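PDB 6VYE: 6-phosphogluconolactonase from Trypanosoma cruzi, which probably hydrolyses 6-phosphogluconolactone to 6-phosphogluconate, the second step of the oxidative pentose phosphate pathway. Local coordinates for residues R218-A224 with G255-L261. Sequence-based numbering, arbitrary orientation.
Sequences RHVILLA and GDVTFIL
One face of the Phe259 ring carries Leu222 CD2, a CH-pi contact in which the methyl sits 3.8 Å from the ring centroid, 9° off the normal. With chi1 at 179°, the Leu222 branch extends away from its own amide and over the ring, while Leu222 CB rests against Phe259 CD2. The His219 imidazole is met at its edge: ND1 donates in the ring plane to Asp256 OD1 at 2.8 Å, on the anti lone pair, and the carboxylate is turned 79° from the ring. On this opposite sheet face, Ile260 lies alongside two neighbours, its CD1 3.8 Å from Ile221 CG2 and its CB 3.7 Å from Leu223 CD2; helix 24-38 packs over His219, Ile221 and Ile260. Between these two layers the strands run parallel, joined by an unbroken ladder of backbone bonds in which donors alternate between the strands, from Asp256 N to Arg218 O (3.0 Å) on to Ala224 N to Ile260 O (3.2 Å). They are the two strands of the beta-alpha-beta unit that crosses over through helix 230-237, inside the mixed sheet between strands 14-18 and 163-167. The chemistry changes along the pair: mostly apolar side chains meet along the buried middle and C-terminal part, whereas the partly exposed start bears a polar link. Donation from ND1 restrains the imidazole's rotation, and the nearby carboxylate would probably favour a protonated ring.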
ATOM      1  N   ARG A 218      11.266   0.087   4.075  1.00 16.26           N
ATOM      2  CA  ARG A 218      12.561  -0.046   3.341  1.00 16.60           C
ATOM      3  C   ARG A 218      12.345   0.157   1.835  1.00 15.62           C
ATOM      4  O   ARG A 218      13.248   0.705   1.183  1.00 14.81           O
ATOM      5  CB  ARG A 218      13.163  -1.420   3.626  1.00 18.85           C
ATOM      6  CG  ARG A 218      13.485  -1.627   5.098  1.00 21.93           C
ATOM      7  CD  ARG A 218      14.357  -2.831   5.417  1.00 26.28           C
ATOM      8  NE  ARG A 218      14.657  -2.877   6.842  1.00 30.81           N
ATOM      9  CZ  ARG A 218      13.979  -3.583   7.764  1.00 34.86           C
ATOM     10  NH1 ARG A 218      12.974  -4.389   7.440  1.00 34.02           N
ATOM     11  NH2 ARG A 218      14.335  -3.490   9.034  1.00 33.73           N
ATOM     12  N   HIS A 219      11.225  -0.323   1.281  1.00 14.32           N
ATOM     13  CA  HIS A 219      10.868  -0.131  -0.144  1.00 14.79           C
ATOM     14  C   HIS A 219       9.401   0.266  -0.310  1.00 14.35           C
ATOM     15  O   HIS A 219       8.498  -0.430   0.253  1.00 14.51           O
ATOM     16  CB  HIS A 219      11.151  -1.373  -0.963  1.00 15.30           C
ATOM     17  CG  HIS A 219      12.538  -1.853  -0.784  1.00 16.19           C
ATOM     18  ND1 HIS A 219      13.564  -1.463  -1.635  1.00 16.08           N
ATOM     19  CD2 HIS A 219      13.079  -2.674   0.146  1.00 15.35           C
ATOM     20  CE1 HIS A 219      14.679  -2.038  -1.247  1.00 15.66           C
ATOM     21  NE2 HIS A 219      14.404  -2.816  -0.168  1.00 15.04           N
ATOM     22  N   VAL A 220       9.176   1.306  -1.115  1.00 13.16           N
ATOM     23  CA  VAL A 220       7.815   1.792  -1.431  1.00 13.86           C
ATOM     24  C   VAL A 220       7.680   1.766  -2.955  1.00 13.73           C
ATOM     25  O   VAL A 220       8.575   2.296  -3.651  1.00 15.38           O
ATOM     26  CB  VAL A 220       7.565   3.199  -0.848  1.00 13.26           C
ATOM     27  CG1 VAL A 220       6.226   3.745  -1.296  1.00 13.18           C
ATOM     28  CG2 VAL A 220       7.714   3.236   0.668  1.00 13.55           C
ATOM     29  N   ILE A 221       6.618   1.155  -3.452  1.00 14.06           N
ATOM     30  CA  ILE A 221       6.335   1.006  -4.915  1.00 14.09           C
ATOM     31  C   ILE A 221       4.951   1.591  -5.136  1.00 13.47           C
ATOM     32  O   ILE A 221       3.968   1.024  -4.558  1.00 13.29           O
ATOM     33  CB  ILE A 221       6.408  -0.467  -5.376  1.00 15.05           C
ATOM     34  CG1 ILE A 221       7.763  -1.097  -5.039  1.00 16.74           C
ATOM     35  CG2 ILE A 221       6.073  -0.587  -6.863  1.00 15.39           C
ATOM     36  CD1 ILE A 221       7.801  -2.609  -5.202  1.00 15.87           C
ATOM     37  N   LEU A 222       4.881   2.707  -5.868  1.00 13.78           N
ATOM     38  CA  LEU A 222       3.593   3.345  -6.212  1.00 15.06           C
ATOM     39  C   LEU A 222       3.270   2.996  -7.659  1.00 15.86           C
ATOM     40  O   LEU A 222       4.132   3.207  -8.550  1.00 15.02           O
ATOM     41  CB  LEU A 222       3.660   4.861  -6.006  1.00 16.41           C
ATOM     42  CG  LEU A 222       2.377   5.622  -6.350  1.00 15.99           C
ATOM     43  CD1 LEU A 222       1.323   5.436  -5.278  1.00 16.23           C
ATOM     44  CD2 LEU A 222       2.668   7.090  -6.517  1.00 17.01           C
ATOM     45  N   LEU A 223       2.050   2.512  -7.879  1.00 16.93           N
ATOM     46  CA  LEU A 223       1.472   2.229  -9.214  1.00 17.89           C
ATOM     47  C   LEU A 223       0.501   3.367  -9.547  1.00 21.24           C
ATOM     48  O   LEU A 223      -0.380   3.662  -8.728  1.00 21.79           O
ATOM     49  CB  LEU A 223       0.773   0.875  -9.139  1.00 18.83           C
ATOM     50  CG  LEU A 223       1.684  -0.303  -8.821  1.00 19.21           C
ATOM     51  CD1 LEU A 223       1.025  -1.627  -9.148  1.00 21.77           C
ATOM     52  CD2 LEU A 223       2.969  -0.171  -9.621  1.00 22.03           C
ATOM     53  N   ALA A 224       0.705   4.061 -10.666  1.00 22.37           N
ATOM     54  CA  ALA A 224      -0.211   5.148 -11.077  1.00 23.82           C
ATOM     55  C   ALA A 224      -0.385   5.169 -12.604  1.00 22.04           C
ATOM     56  O   ALA A 224       0.622   5.153 -13.338  1.00 21.77           O
ATOM     57  CB  ALA A 224       0.305   6.458 -10.539  1.00 24.68           C
ATOM     58  N   GLY A 255      12.997   5.296   2.686  1.00 18.72           N
ATOM     59  CA  GLY A 255      13.469   4.099   1.971  1.00 18.80           C
ATOM     60  C   GLY A 255      13.668   4.338   0.484  1.00 18.84           C
ATOM     61  O   GLY A 255      13.662   5.509   0.048  1.00 17.82           O
ATOM     62  N   ASP A 256      13.743   3.241  -0.263  1.00 20.13           N
ATOM     63  CA  ASP A 256      13.922   3.207  -1.732  1.00 21.37           C
ATOM     64  C   ASP A 256      12.532   3.304  -2.380  1.00 21.78           C
ATOM     65  O   ASP A 256      11.748   2.328  -2.241  1.00 22.77           O
ATOM     66  CB  ASP A 256      14.709   1.952  -2.145  1.00 24.45           C
ATOM     67  CG  ASP A 256      14.418   1.477  -3.561  1.00 27.80           C
ATOM     68  OD1 ASP A 256      13.832   0.373  -3.711  1.00 33.92           O
ATOM     69  OD2 ASP A 256      14.691   2.237  -4.501  1.00 29.43           O
ATOM     70  N   VAL A 257      12.262   4.412  -3.087  1.00 18.72           N
ATOM     71  CA  VAL A 257      10.934   4.735  -3.676  1.00 19.53           C
ATOM     72  C   VAL A 257      10.978   4.511  -5.177  1.00 16.58           C
ATOM     73  O   VAL A 257      11.835   5.103  -5.826  1.00 16.61           O
ATOM     74  CB  VAL A 257      10.486   6.177  -3.355  1.00 18.67           C
ATOM     75  CG1 VAL A 257       9.154   6.513  -4.013  1.00 20.18           C
ATOM     76  CG2 VAL A 257      10.381   6.380  -1.864  1.00 19.80           C
ATOM     77  N   THR A 258      10.044   3.716  -5.694  1.00 16.55           N
ATOM     78  CA  THR A 258       9.860   3.467  -7.151  1.00 15.89           C
ATOM     79  C   THR A 258       8.441   3.848  -7.531  1.00 15.28           C
ATOM     80  O   THR A 258       7.534   3.325  -6.900  1.00 14.80           O
ATOM     81  CB  THR A 258      10.120   2.007  -7.539  1.00 17.23           C
ATOM     82  OG1 THR A 258      11.373   1.642  -6.962  1.00 17.55           O
ATOM     83  CG2 THR A 258      10.193   1.770  -9.033  1.00 17.36           C
ATOM     84  N   PHE A 259       8.297   4.775  -8.487  1.00 14.68           N
ATOM     85  CA  PHE A 259       7.020   5.123  -9.163  1.00 15.04           C
ATOM     86  C   PHE A 259       7.003   4.401 -10.515  1.00 15.44           C
ATOM     87  O   PHE A 259       7.959   4.544 -11.321  1.00 14.72           O
ATOM     88  CB  PHE A 259       6.867   6.641  -9.347  1.00 14.80           C
ATOM     89  CG  PHE A 259       6.541   7.452  -8.115  1.00 14.75           C
ATOM     90  CD1 PHE A 259       6.150   8.774  -8.244  1.00 14.81           C
ATOM     91  CD2 PHE A 259       6.701   6.941  -6.838  1.00 15.14           C
ATOM     92  CE1 PHE A 259       5.874   9.551  -7.135  1.00 16.72           C
ATOM     93  CE2 PHE A 259       6.390   7.709  -5.725  1.00 15.89           C
ATOM     94  CZ  PHE A 259       5.969   9.011  -5.872  1.00 16.14           C
ATOM     95  N   ILE A 260       5.983   3.573 -10.728  1.00 15.02           N
ATOM     96  CA  ILE A 260       5.786   2.807 -11.984  1.00 15.10           C
ATOM     97  C   ILE A 260       4.558   3.420 -12.653  1.00 15.59           C
ATOM     98  O   ILE A 260       3.460   3.388 -12.070  1.00 15.29           O
ATOM     99  CB  ILE A 260       5.694   1.288 -11.686  1.00 15.97           C
ATOM    100  CG1 ILE A 260       6.865   0.819 -10.816  1.00 16.08           C
ATOM    101  CG2 ILE A 260       5.560   0.464 -12.963  1.00 15.54           C
ATOM    102  CD1 ILE A 260       6.854  -0.688 -10.533  1.00 16.23           C
ATOM    103  N   LEU A 261       4.768   4.038 -13.810  1.00 17.43           N
ATOM    104  CA  LEU A 261       3.778   4.897 -14.505  1.00 17.74           C
ATOM    105  C   LEU A 261       3.503   4.381 -15.925  1.00 20.52           C
ATOM    106  O   LEU A 261       4.396   3.736 -16.531  1.00 19.12           O
ATOM    107  CB  LEU A 261       4.364   6.306 -14.564  1.00 17.61           C
ATOM    108  CG  LEU A 261       4.875   6.860 -13.240  1.00 17.00           C
ATOM    109  CD1 LEU A 261       5.435   8.257 -13.444  1.00 19.02           C
ATOM    110  CD2 LEU A 261       3.755   6.893 -12.209  1.00 17.02           C
TER